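Local coordinates for protein esterase D (PDB 3DKR) that probably hydrolyses carboxylic esters, as a serine hydrolase of the alpha/beta-hydrolase fold, at residues 27-32 with 54-59; 58-63 with 75-80; 127-132 with 168-173; 11-16 with 34-39. One frame throughout, in Å; residues are numbered along the deposited sequence.

Interaction 1: 27-32 with 54-59. With ACT (acetate ion), chain B.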
loop_
_atom_site.group_PDB
_atom_site.type_symbol
_atom_site.label_atom_id
_atom_site.label_comp_id
_atom_site.label_asym_id
_atom_site.label_seq_id
_atom_site.Cartn_x
_atom_site.Cartn_y
_atom_site.Cartn_z
ATOM N N LEU A 27 7.338 1.263 -2.845
ATOM C CA LEU A 27 6.475 1.056 -1.669
ATOM C C LEU A 27 5.323 2.052 -1.723
ATOM O O LEU A 27 5.559 3.258 -1.772
ATOM C CB LEU A 27 7.247 1.247 -0.359
ATOM C CG LEU A 27 8.416 0.288 -0.137
ATOM C CD1 LEU A 27 9.190 0.621 1.148
ATOM C CD2 LEU A 27 7.992 -1.179 -0.098
ATOM N N LEU A 28 4.096 1.522 -1.754
ATOM C CA LEU A 28 2.876 2.316 -1.965
ATOM C C LEU A 28 2.050 2.378 -0.676
ATOM O O LEU A 28 1.672 1.353 -0.111
ATOM C CB LEU A 28 2.057 1.737 -3.118
ATOM C CG LEU A 28 2.830 1.658 -4.433
ATOM C CD1 LEU A 28 1.989 0.991 -5.520
ATOM C CD2 LEU A 28 3.284 3.057 -4.916
ATOM N N HIS A 29 1.795 3.596 -0.202
ATOM C CA HIS A 29 1.320 3.786 1.167
ATOM C C HIS A 29 -0.186 3.554 1.386
ATOM O O HIS A 29 -0.900 3.130 0.475
ATOM C CB HIS A 29 1.811 5.138 1.725
ATOM C CG HIS A 29 1.208 6.363 1.100
ATOM N ND1 HIS A 29 -0.079 6.796 1.381
ATOM C CD2 HIS A 29 1.762 7.317 0.311
ATOM C CE1 HIS A 29 -0.295 7.942 0.756
ATOM N NE2 HIS A 29 0.803 8.280 0.097
ATOM N N ALA A 30 -0.630 3.829 2.615
ATOM C CA ALA A 30 -2.018 3.591 3.038
ATOM C C ALA A 30 -2.950 4.759 2.761
ATOM O O ALA A 30 -2.518 5.903 2.640
ATOM C CB ALA A 30 -2.042 3.285 4.521
ATOM N N TYR A 31 -4.244 4.453 2.703
ATOM C CA TYR A 31 -5.276 5.487 2.645
ATOM C C TYR A 31 -5.240 6.267 3.970
ATOM O O TYR A 31 -5.230 5.673 5.043
ATOM C CB TYR A 31 -6.624 4.825 2.471
ATOM C CG TYR A 31 -7.801 5.744 2.268
ATOM C CD1 TYR A 31 -7.805 6.691 1.259
ATOM C CD2 TYR A 31 -8.946 5.591 3.036
ATOM C CE1 TYR A 31 -8.908 7.513 1.054
ATOM C CE2 TYR A 31 -10.054 6.397 2.836
ATOM C CZ TYR A 31 -10.038 7.346 1.842
ATOM O OH TYR A 31 -11.155 8.144 1.632
ATOM N N THR A 32 -5.228 7.595 3.842
ATOM C CA THR A 32 -4.951 8.563 4.918
ATOM C C THR A 32 -3.501 8.536 5.404
ATOM O O THR A 32 -3.112 9.335 6.270
ATOM C CB THR A 32 -5.897 8.442 6.146
ATOM O OG1 THR A 32 -5.526 7.332 6.988
ATOM C CG2 THR A 32 -7.346 8.339 5.713
ATOM N N VAL A 54 9.369 5.775 -2.536
ATOM C CA VAL A 54 8.136 5.892 -1.776
ATOM C C VAL A 54 7.432 7.180 -2.202
ATOM O O VAL A 54 7.719 8.266 -1.672
ATOM C CB VAL A 54 8.402 5.910 -0.258
ATOM C CG1 VAL A 54 7.086 5.814 0.498
ATOM C CG2 VAL A 54 9.349 4.777 0.126
ATOM N N PRO A 55 6.545 7.078 -3.199
ATOM C CA PRO A 55 5.818 8.274 -3.643
ATOM C C PRO A 55 4.758 8.724 -2.649
ATOM O O PRO A 55 4.389 7.972 -1.751
ATOM C CB PRO A 55 5.162 7.828 -4.953
ATOM C CG PRO A 55 5.014 6.352 -4.830
ATOM C CD PRO A 55 6.199 5.887 -4.004
ATOM N N LEU A 56 4.242 9.931 -2.867
ATOM C CA LEU A 56 3.141 10.484 -2.095
ATOM C C LEU A 56 1.886 10.513 -2.965
ATOM O O LEU A 56 1.906 11.072 -4.061
ATOM C CB LEU A 56 3.479 11.910 -1.672
ATOM C CG LEU A 56 2.383 12.720 -0.999
ATOM C CD1 LEU A 56 1.935 12.114 0.312
ATOM C CD2 LEU A 56 2.859 14.189 -0.819
ATOM N N PHE A 57 0.789 9.949 -2.469
ATOM C CA PHE A 57 -0.448 9.947 -3.232
ATOM C C PHE A 57 -1.126 11.308 -3.167
ATOM O O PHE A 57 -1.130 11.952 -2.118
ATOM C CB PHE A 57 -1.401 8.857 -2.741
ATOM C CG PHE A 57 -1.020 7.453 -3.182
ATOM C CD1 PHE A 57 -0.636 7.183 -4.489
ATOM C CD2 PHE A 57 -1.085 6.391 -2.284
ATOM C CE1 PHE A 57 -0.309 5.881 -4.889
ATOM C CE2 PHE A 57 -0.753 5.086 -2.692
ATOM C CZ PHE A 57 -0.376 4.844 -3.987
ATOM N N SER A 58 -1.704 11.734 -4.288
ATOM C CA SER A 58 -2.404 13.022 -4.331
ATOM C C SER A 58 -3.391 13.138 -3.184
ATOM O O SER A 58 -4.110 12.185 -2.845
ATOM C CB SER A 58 -3.129 13.225 -5.655
ATOM O OG SER A 58 -2.221 13.642 -6.658
ATOM N N GLY A 59 -3.439 14.337 -2.608
ATOM C CA GLY A 59 -4.409 14.656 -1.568
ATOM C C GLY A 59 -3.933 14.289 -0.184
ATOM O O GLY A 59 -4.493 14.747 0.801
HETATM C C ACT B . -4.570 1.253 4.129
HETATM O O ACT B . -4.611 1.695 2.942
HETATM O OXT ACT B . -3.719 0.367 4.425
HETATM C CH3 ACT B . -5.504 1.770 5.189
HETATM O O HOH W 1 3.927 5.360 -1.048
#

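Interaction 2: 58-63 with 75-80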
loop_
_atom_site.group_PDB
_atom_site.type_symbol
_atom_site.label_atom_id
_atom_site.label_comp_id
_atom_site.label_asym_id
_atom_site.label_seq_id
_atom_site.Cartn_x
_atom_site.Cartn_y
_atom_site.Cartn_z
ATOM N N SER A 58 -1.704 11.734 -4.288
ATOM C CA SER A 58 -2.404 13.022 -4.331
ATOM C C SER A 58 -3.391 13.138 -3.184
ATOM O O SER A 58 -4.110 12.185 -2.845
ATOM C CB SER A 58 -3.129 13.225 -5.655
ATOM O OG SER A 58 -2.221 13.642 -6.658
ATOM N N GLY A 59 -3.439 14.337 -2.608
ATOM C CA GLY A 59 -4.409 14.656 -1.568
ATOM C C GLY A 59 -3.933 14.289 -0.184
ATOM O O GLY A 59 -4.493 14.747 0.801
ATOM N N HIS A 60 -2.925 13.419 -0.098
ATOM C CA HIS A 60 -2.380 12.992 1.185
ATOM C C HIS A 60 -1.231 13.894 1.620
ATOM O O HIS A 60 -0.679 14.661 0.828
ATOM C CB HIS A 60 -1.888 11.532 1.092
ATOM C CG HIS A 60 -2.995 10.523 0.981
ATOM N ND1 HIS A 60 -3.774 10.389 -0.149
ATOM C CD2 HIS A 60 -3.439 9.596 1.859
ATOM C CE1 HIS A 60 -4.664 9.423 0.048
ATOM N NE2 HIS A 60 -4.480 8.922 1.257
ATOM N N GLY A 61 -0.846 13.781 2.882
ATOM C CA GLY A 61 0.338 14.505 3.366
ATOM C C GLY A 61 0.154 16.014 3.501
ATOM O O GLY A 61 1.132 16.771 3.504
ATOM N N THR A 62 -1.089 16.472 3.625
ATOM C CA THR A 62 -1.319 17.900 3.877
ATOM C C THR A 62 -1.998 18.120 5.218
ATOM O O THR A 62 -2.462 17.185 5.869
ATOM C CB THR A 62 -2.182 18.570 2.798
ATOM O OG1 THR A 62 -3.569 18.286 3.041
ATOM C CG2 THR A 62 -1.765 18.145 1.398
ATOM N N VAL A 63 -2.094 19.392 5.587
ATOM C CA VAL A 63 -2.712 19.800 6.840
ATOM C C VAL A 63 -4.250 19.679 6.791
ATOM O O VAL A 63 -4.916 19.729 7.828
ATOM C CB VAL A 63 -2.278 21.256 7.187
ATOM C CG1 VAL A 63 -2.960 22.271 6.276
ATOM C CG2 VAL A 63 -2.547 21.562 8.643
ATOM N N ASP A 75 -8.092 6.837 -9.686
ATOM C CA ASP A 75 -7.500 6.971 -11.007
ATOM C C ASP A 75 -6.196 7.752 -10.942
ATOM O O ASP A 75 -5.190 7.344 -11.539
ATOM C CB ASP A 75 -8.512 7.575 -11.990
ATOM C CG ASP A 75 -9.710 6.671 -12.190
ATOM O OD1 ASP A 75 -9.518 5.458 -12.470
ATOM O OD2 ASP A 75 -10.847 7.164 -12.002
ATOM N N ILE A 76 -6.188 8.842 -10.181
ATOM C CA ILE A 76 -4.950 9.627 -9.970
ATOM C C ILE A 76 -3.886 8.761 -9.293
ATOM O O ILE A 76 -2.720 8.732 -9.715
ATOM C CB ILE A 76 -5.222 10.906 -9.138
ATOM C CG1 ILE A 76 -6.101 11.869 -9.936
ATOM C CG2 ILE A 76 -3.922 11.571 -8.719
ATOM C CD1 ILE A 76 -6.644 13.047 -9.140
ATOM N N TRP A 77 -4.294 8.047 -8.249
ATOM C CA TRP A 77 -3.352 7.245 -7.468
ATOM C C TRP A 77 -2.806 6.096 -8.307
ATOM O O TRP A 77 -1.639 5.703 -8.152
ATOM C CB TRP A 77 -4.002 6.715 -6.186
ATOM C CG TRP A 77 -4.528 7.825 -5.329
ATOM C CD1 TRP A 77 -4.006 9.078 -5.205
ATOM C CD2 TRP A 77 -5.653 7.764 -4.447
ATOM N NE1 TRP A 77 -4.750 9.814 -4.305
ATOM C CE2 TRP A 77 -5.775 9.033 -3.835
ATOM C CE3 TRP A 77 -6.591 6.770 -4.132
ATOM C CZ2 TRP A 77 -6.794 9.325 -2.921
ATOM C CZ3 TRP A 77 -7.600 7.068 -3.213
ATOM C CH2 TRP A 77 -7.686 8.331 -2.621
ATOM N N TRP A 78 -3.630 5.562 -9.198
ATOM C CA TRP A 78 -3.146 4.534 -10.127
ATOM C C TRP A 78 -2.106 5.115 -11.090
ATOM O O TRP A 78 -1.046 4.520 -11.306
ATOM C CB TRP A 78 -4.317 3.892 -10.877
ATOM C CG TRP A 78 -3.942 2.967 -12.008
ATOM C CD1 TRP A 78 -4.440 2.998 -13.269
ATOM C CD2 TRP A 78 -3.009 1.869 -11.973
ATOM N NE1 TRP A 78 -3.891 1.996 -14.032
ATOM C CE2 TRP A 78 -3.003 1.291 -13.265
ATOM C CE3 TRP A 78 -2.185 1.323 -10.988
ATOM C CZ2 TRP A 78 -2.205 0.192 -13.593
ATOM C CZ3 TRP A 78 -1.377 0.213 -11.321
ATOM C CH2 TRP A 78 -1.397 -0.326 -12.612
ATOM N N ALA A 79 -2.377 6.280 -11.666
ATOM C CA ALA A 79 -1.368 6.928 -12.521
ATOM C C ALA A 79 -0.058 7.177 -11.743
ATOM O O ALA A 79 1.044 7.013 -12.274
ATOM C CB ALA A 79 -1.898 8.257 -13.062
ATOM N N GLU A 80 -0.181 7.581 -10.487
ATOM C CA GLU A 80 0.999 7.871 -9.664
ATOM C C GLU A 80 1.792 6.591 -9.380
ATOM O O GLU A 80 3.024 6.589 -9.411
ATOM C CB GLU A 80 0.593 8.595 -8.375
ATOM C CG GLU A 80 0.115 10.019 -8.684
ATOM C CD GLU A 80 -0.539 10.782 -7.525
ATOM O OE1 GLU A 80 -1.045 10.175 -6.559
ATOM O OE2 GLU A 80 -0.526 12.041 -7.584
#

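Interaction 3: 127-132 with 168-173. With ACT (acetate ion), chain C.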
loop_
_atom_site.group_PDB
_atom_site.type_symbol
_atom_site.label_atom_id
_atom_site.label_comp_id
_atom_site.label_asym_id
_atom_site.label_seq_id
_atom_site.Cartn_x
_atom_site.Cartn_y
_atom_site.Cartn_z
ATOM N N ILE A 127 -8.982 -2.945 -0.188
ATOM C CA ILE A 127 -10.196 -2.259 0.208
ATOM C C ILE A 127 -11.273 -2.694 -0.762
ATOM O O ILE A 127 -11.277 -2.254 -1.915
ATOM C CB ILE A 127 -9.981 -0.733 0.149
ATOM C CG1 ILE A 127 -8.865 -0.320 1.118
ATOM C CG2 ILE A 127 -11.274 0.019 0.464
ATOM C CD1 ILE A 127 -8.407 1.103 0.974
ATOM N N LEU A 128 -12.157 -3.572 -0.289
ATOM C CA LEU A 128 -13.249 -4.142 -1.100
ATOM C C LEU A 128 -14.613 -3.901 -0.452
ATOM O O LEU A 128 -14.720 -3.749 0.766
ATOM C CB LEU A 128 -13.021 -5.646 -1.312
ATOM C CG LEU A 128 -11.909 -5.976 -2.309
ATOM C CD1 LEU A 128 -11.559 -7.453 -2.239
ATOM C CD2 LEU A 128 -12.289 -5.616 -3.745
ATOM N N PRO A 129 -15.680 -3.891 -1.261
ATOM C CA PRO A 129 -16.974 -3.472 -0.711
ATOM C C PRO A 129 -17.446 -4.379 0.413
ATOM O O PRO A 129 -17.420 -5.609 0.276
ATOM C CB PRO A 129 -17.915 -3.506 -1.919
ATOM C CG PRO A 129 -17.224 -4.378 -2.931
ATOM C CD PRO A 129 -15.759 -4.214 -2.697
ATOM N N GLY A 130 -17.816 -3.756 1.531
ATOM C CA GLY A 130 -18.375 -4.445 2.681
ATOM C C GLY A 130 -17.370 -5.054 3.636
ATOM O O GLY A 130 -17.767 -5.634 4.652
ATOM N N LYS A 131 -16.076 -4.897 3.338
ATOM C CA LYS A 131 -15.010 -5.613 4.053
ATOM C C LYS A 131 -14.014 -4.701 4.766
ATOM O O LYS A 131 -12.847 -5.074 4.967
ATOM C CB LYS A 131 -14.262 -6.488 3.056
ATOM C CG LYS A 131 -15.163 -7.394 2.236
ATOM C CD LYS A 131 -15.850 -8.403 3.106
ATOM C CE LYS A 131 -16.481 -9.543 2.299
ATOM N NZ LYS A 131 -16.994 -10.606 3.201
ATOM N N HIS A 132 -14.468 -3.508 5.135
ATOM C CA HIS A 132 -13.612 -2.556 5.822
ATOM C C HIS A 132 -14.338 -1.733 6.873
ATOM O O HIS A 132 -15.557 -1.514 6.807
ATOM C CB HIS A 132 -12.873 -1.635 4.829
ATOM C CG HIS A 132 -13.705 -1.137 3.689
ATOM N ND1 HIS A 132 -14.613 -0.106 3.817
ATOM C CD2 HIS A 132 -13.733 -1.502 2.386
ATOM C CE1 HIS A 132 -15.171 0.132 2.641
ATOM N NE2 HIS A 132 -14.652 -0.700 1.755
ATOM N N ALA A 168 -15.600 4.593 -4.647
ATOM C CA ALA A 168 -14.708 4.663 -5.799
ATOM C C ALA A 168 -13.544 3.690 -5.643
ATOM O O ALA A 168 -13.139 3.023 -6.599
ATOM C CB ALA A 168 -14.175 6.073 -5.968
ATOM N N ILE A 169 -12.987 3.647 -4.441
ATOM C CA ILE A 169 -11.907 2.697 -4.136
ATOM C C ILE A 169 -12.377 1.254 -4.270
ATOM O O ILE A 169 -11.740 0.431 -4.952
ATOM C CB ILE A 169 -11.326 2.933 -2.731
ATOM C CG1 ILE A 169 -10.690 4.319 -2.651
ATOM C CG2 ILE A 169 -10.276 1.869 -2.415
ATOM C CD1 ILE A 169 -10.406 4.778 -1.213
ATOM N N ASP A 170 -13.509 0.946 -3.630
ATOM C CA ASP A 170 -14.133 -0.377 -3.744
ATOM C C ASP A 170 -14.252 -0.778 -5.230
ATOM O O ASP A 170 -13.845 -1.865 -5.653
ATOM C CB ASP A 170 -15.559 -0.356 -3.151
ATOM C CG ASP A 170 -15.606 -0.322 -1.617
ATOM O OD1 ASP A 170 -14.607 -0.615 -0.935
ATOM O OD2 ASP A 170 -16.718 -0.003 -1.105
ATOM N N GLN A 171 -14.804 0.125 -6.030
ATOM C CA GLN A 171 -15.074 -0.152 -7.438
ATOM C C GLN A 171 -13.774 -0.469 -8.190
ATOM O O GLN A 171 -13.662 -1.469 -8.907
ATOM C CB GLN A 171 -15.813 1.040 -8.054
ATOM C CG GLN A 171 -16.013 0.953 -9.555
ATOM C CD GLN A 171 -16.926 2.057 -10.094
ATOM O OE1 GLN A 171 -17.540 2.814 -9.326
ATOM N NE2 GLN A 171 -17.019 2.149 -11.416
ATOM N N PHE A 172 -12.776 0.386 -8.011
ATOM C CA PHE A 172 -11.480 0.198 -8.673
ATOM C C PHE A 172 -10.885 -1.134 -8.252
ATOM O O PHE A 172 -10.327 -1.891 -9.061
ATOM C CB PHE A 172 -10.551 1.341 -8.267
ATOM C CG PHE A 172 -9.265 1.379 -9.045
ATOM C CD1 PHE A 172 -9.102 2.233 -10.122
ATOM C CD2 PHE A 172 -8.221 0.549 -8.704
ATOM C CE1 PHE A 172 -7.914 2.244 -10.845
ATOM C CE2 PHE A 172 -7.034 0.580 -9.413
ATOM C CZ PHE A 172 -6.888 1.412 -10.474
ATOM N N ALA A 173 -10.999 -1.421 -6.962
ATOM C CA ALA A 173 -10.470 -2.662 -6.396
ATOM C C ALA A 173 -11.175 -3.921 -6.934
ATOM O O ALA A 173 -10.535 -4.964 -7.128
ATOM C CB ALA A 173 -10.541 -2.618 -4.858
HETATM C C ACT C . -16.341 1.484 6.653
HETATM O O ACT C . -16.208 2.057 7.751
HETATM O OXT ACT C . -15.320 1.425 5.934
HETATM C CH3 ACT C . -17.660 0.919 6.207
#

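Interaction 4: 11-16 with 34-39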
loop_
_atom_site.group_PDB
_atom_site.type_symbol
_atom_site.label_atom_id
_atom_site.label_comp_id
_atom_site.label_asym_id
_atom_site.label_seq_id
_atom_site.Cartn_x
_atom_site.Cartn_y
_atom_site.Cartn_z
ATOM N N ARG A 11 4.339 19.323 9.569
ATOM C CA ARG A 11 5.364 18.890 8.627
ATOM C C ARG A 11 4.810 17.978 7.559
ATOM O O ARG A 11 4.380 16.859 7.844
ATOM C CB ARG A 11 6.535 18.204 9.320
ATOM C CG ARG A 11 7.775 19.051 9.288
ATOM C CD ARG A 11 9.019 18.258 9.556
ATOM N NE ARG A 11 9.572 17.659 8.344
ATOM C CZ ARG A 11 10.225 18.332 7.400
ATOM N NH1 ARG A 11 10.424 19.639 7.510
ATOM N NH2 ARG A 11 10.700 17.694 6.336
ATOM N N LYS A 12 4.872 18.456 6.323
ATOM C CA LYS A 12 4.430 17.680 5.179
ATOM C C LYS A 12 5.404 16.533 4.921
ATOM O O LYS A 12 6.602 16.777 4.738
ATOM C CB LYS A 12 4.360 18.576 3.937
ATOM C CG LYS A 12 3.272 19.635 4.021
ATOM N N PRO A 13 4.906 15.280 4.900
ATOM C CA PRO A 13 5.785 14.201 4.443
ATOM C C PRO A 13 6.089 14.407 2.965
ATOM O O PRO A 13 5.254 14.953 2.235
ATOM C CB PRO A 13 4.959 12.926 4.684
ATOM C CG PRO A 13 3.574 13.360 4.754
ATOM C CD PRO A 13 3.560 14.784 5.243
ATOM N N GLN A 14 7.293 14.033 2.545
ATOM C CA GLN A 14 7.715 14.175 1.166
ATOM C C GLN A 14 7.854 12.785 0.559
ATOM O O GLN A 14 8.191 11.849 1.270
ATOM C CB GLN A 14 9.097 14.821 1.147
ATOM C CG GLN A 14 9.147 16.213 1.744
ATOM C CD GLN A 14 8.589 17.248 0.804
ATOM O OE1 GLN A 14 8.731 17.137 -0.415
ATOM N NE2 GLN A 14 7.968 18.287 1.369
ATOM N N PRO A 15 7.674 12.660 -0.758
ATOM C CA PRO A 15 8.113 11.405 -1.372
ATOM C C PRO A 15 9.608 11.294 -1.137
ATOM O O PRO A 15 10.270 12.318 -0.980
ATOM C CB PRO A 15 7.829 11.610 -2.864
ATOM C CG PRO A 15 7.677 13.078 -3.033
ATOM C CD PRO A 15 7.198 13.630 -1.753
ATOM N N PHE A 16 10.149 10.077 -1.096
ATOM C CA PHE A 16 11.593 9.925 -0.904
ATOM C C PHE A 16 12.160 8.714 -1.617
ATOM O O PHE A 16 11.422 7.814 -1.992
ATOM C CB PHE A 16 11.987 9.928 0.577
ATOM C CG PHE A 16 11.527 8.722 1.370
ATOM C CD1 PHE A 16 10.262 8.684 1.965
ATOM C CD2 PHE A 16 12.383 7.650 1.588
ATOM C CE1 PHE A 16 9.854 7.592 2.707
ATOM C CE2 PHE A 16 11.979 6.571 2.329
ATOM C CZ PHE A 16 10.712 6.545 2.900
ATOM N N SER A 34 0.849 8.105 4.254
ATOM C CA SER A 34 1.837 8.946 3.592
ATOM C C SER A 34 3.118 8.138 3.489
ATOM O O SER A 34 3.159 6.972 3.973
ATOM C CB SER A 34 2.110 10.211 4.409
ATOM O OG SER A 34 2.978 9.938 5.498
ATOM N N PRO A 35 4.152 8.711 2.851
ATOM C CA PRO A 35 5.437 7.996 2.867
ATOM C C PRO A 35 5.919 7.583 4.274
ATOM O O PRO A 35 6.653 6.610 4.392
ATOM C CB PRO A 35 6.383 8.980 2.178
ATOM C CG PRO A 35 5.467 9.690 1.167
ATOM C CD PRO A 35 4.192 9.893 1.965
ATOM N N ASN A 36 5.492 8.280 5.331
ATOM C CA ASN A 36 5.896 7.877 6.685
ATOM C C ASN A 36 5.531 6.436 7.039
ATOM O O ASN A 36 6.212 5.795 7.853
ATOM C CB ASN A 36 5.303 8.805 7.738
ATOM C CG ASN A 36 5.878 10.213 7.678
ATOM O OD1 ASN A 36 5.155 11.201 7.899
ATOM N ND2 ASN A 36 7.166 10.315 7.407
ATOM N N ASP A 37 4.462 5.926 6.414
ATOM C CA ASP A 37 4.016 4.545 6.606
ATOM C C ASP A 37 5.150 3.562 6.294
ATOM O O ASP A 37 5.171 2.452 6.805
ATOM C CB ASP A 37 2.859 4.201 5.654
ATOM C CG ASP A 37 1.584 5.004 5.902
ATOM O OD1 ASP A 37 1.415 5.606 6.983
ATOM O OD2 ASP A 37 0.750 5.012 4.971
ATOM N N MET A 38 6.083 3.994 5.448
ATOM C CA MET A 38 7.106 3.108 4.907
ATOM C C MET A 38 8.524 3.428 5.397
ATOM O O MET A 38 9.487 2.824 4.918
ATOM C CB MET A 38 7.075 3.159 3.370
ATOM C CG MET A 38 5.779 2.647 2.741
ATOM S SD MET A 38 5.540 0.907 3.111
ATOM C CE MET A 38 4.070 0.555 2.137
ATOM N N ASN A 39 8.680 4.363 6.341
ATOM C CA ASN A 39 10.029 4.735 6.799
ATOM C C ASN A 39 10.839 3.541 7.299
ATOM O O ASN A 39 11.982 3.340 6.885
ATOM C CB ASN A 39 9.968 5.770 7.932
ATOM C CG ASN A 39 9.441 7.106 7.483
ATOM O OD1 ASN A 39 9.305 7.373 6.283
ATOM N ND2 ASN A 39 9.136 7.984 8.463
#

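Interaction 1: 27-32 with 54-59
H29 and F57 carry this contact, joined by a hydrogen bond and by their rings. The backbone N of F57 donates to H29 NE2 at 3.1 Å. It reaches that nitrogen 24° out of the imidazole plane, and the N-H...N line is nearly straight. The phenyl group of the same residue then turns its edge to one imidazole face: F57 CD2 lies 3.5 Å above the ring plane, offset toward the rim, and the two planes make 53°. H29 CG sits between the backbone N and the carbonyl carbon (chi1 69°), which starts the ring on the side of 54-59. H29 ND1 donates to A30 O at 2.9 Å, so one nitrogen gives and the other accepts, which fits a neutral ring with its proton on ND1 and limits its freedom to turn.

Next along the pair, L28 reaches P55 and F57, with L28 CD2 3.7 Å from P55 CG and L28 CB 4.0 Å from F57 CZ. Where the backbones part, a water fills in, donating to L27 O at 2.8 Å and to P55 O at 2.7 Å, with a weak bond from H29 N. Beyond H29, the backbone N-H groups of Y31 and L102 both bind an acetate, consistent with an oxyanion hole as in other alpha/beta hydrolases; H226, the predicted charge-relay histidine, bonds it too, placing it at the predicted active site.

The contact prolongs neighbouring parallel strands past their ends: L27 pairs with Y53 of strand 51-54, L28 with F98 of strand 94-99. Helix 74-89 packs beside it, S81 touching both L28 and F57.

Interaction 2: 58-63 with 75-80
S58 and W77 bring the backbones nearest, their CA atoms 6.6 Å apart, where the irregular chain of 58-63 passes helix 75-80. The carboxylate of E80 grips S58 with both oxygens. S58 N donates to E80 OE1 at 2.8 Å on the syn lone pair, and S58 OG donates to E80 OE2 at 2.5 Å, also from the syn side. The glutamate runs extended beyond CG, with CD anti to CA (chi2 170°), which carries CD out from the helix to the serine. I76 CG2 lies alongside, 3.4 Å from S58 OG.

S58 O is held by two donors of different quality. W77 NE1 reaches it at 2.9 Å in the carbonyl plane, on a lone pair. H60 ND1 is longer, at 3.3 Å, and comes from 50° above that plane. The same imidazole points its edge at the indole in an offset edge-to-face pair, the planes at 72° and H60 CE1 3.7 Å from W77 CZ2. An alanine in place of W77 would probably leave S58 O with the longer H60 bond alone of these two and open a gap beside H60 CE1.

Every polar group of S58 is thus engaged: N, O and OG all find partners within this contact. Two donors on one carboxylate would be expected to favour the ionised form of E80. H60 gives a proton from ND1 while its NE2 accepts from the backbone N of T32, an arrangement consistent with a neutral imidazole that ties the loop back to residues 27-32.

Interaction 3: 127-132 with 168-173
H132 and D170 reach toward each other tip to tip, the imidazole and carboxylate planes 33° apart. H132 NE2 donates to D170 OD1 at 2.7 Å, on the syn lone pair and close to the ring plane. H132 ND1 donates to an acetate oxygen, OXT, also at 2.7 Å, and that acetate is bonded to L134 N and V135 N as well. With a carboxylate at each nitrogen, the imidazole is likely to be protonated on both.

P129 slides past D170 in the opposite direction, P129 CB lying 3.8 Å from D170 OD2. A type II turn from L128 to K131, closed by K131 N to L128 O at 3.1 Å, folds the chain back so that P129 and H132 both meet the aspartate.

On the apolar side, the side chains of I127 and I169 cross obliquely, methyl to methyl, with CG2 of each 3.6 Å from the other. A173 CB packs against L128 CD2 at 3.6 Å and close to I127 O, at 3.1 Å; that carbonyl is buried here without a polar partner.

The segment 127-132 leads from strand 119-122 into helix 134-149, and it rests here on helix 155-178. A173 also touches I105 of helix 101-113, while I127 abuts S101, the predicted nucleophile, placing this contact beside the active site.

Interaction 4: 11-16 with 34-39
P35 is met by P13 and by F16, which flank Q14 and P15 in sequence, and these make the apolar contacts. P13 CG presses on S34 CB at 3.5 Å, tighter than usual for two carbons, and P13 CB lies 4.1 Å from P35 CD. The F16 ring slides past P35 in the opposite direction, F16 CE1 reaching P35 CB at 3.8 Å.

Carbon-to-oxygen contacts lie between these two segments as well: Q14 O rests 3.5 Å from P35 CG, and P35 O faces the edge of the F16 ring near its plane. The side chain of N39 also lies beside this ring.

No hydrogen bond crosses between the segments; those present shape 34-39 itself. S34 OG accepts from N36 N at 3.0 Å, forming an ST turn, and S34 O accepts from D37 N at 3.0 Å as the chain enters its 3-10 turn. S34 N in turn donates to D37 OD2 at 3.2 Å, from well above the carboxylate plane. An alanine at S34 would probably leave the N-H of N36 without this acceptor and loosen the start of the turn.

The contact is therefore one of shape across and of polar bonds within: prolines and a phenyl ring lie against a turn whose own N-H groups are already engaged. D37 OD2 additionally takes A30 N, linking the turn to residues 27-32.

How the interactions relate
From the N terminus, interaction 4 comes first, closing a loop that holds strands 16-18 and 23-28. Interaction 1 crosses it, since 27-32 falls between the segments of interaction 4, and closes over helix 39-47 and strand 51-54; F16 O to V54 N and A30 N to D37 OD2 tie the two. Interaction 2 starts where interaction 1 ends, sharing S58 and G59, and spans helix 66-71. Interaction 3 follows in series, enclosing helix 134-149 and the start of helix 155-178; W78 on F172 and Y31 on I169 connect it to the earlier ones. Interactions 3 and 4 do not touch and lie on opposite sides of the chain's centre, bridged by 27-32.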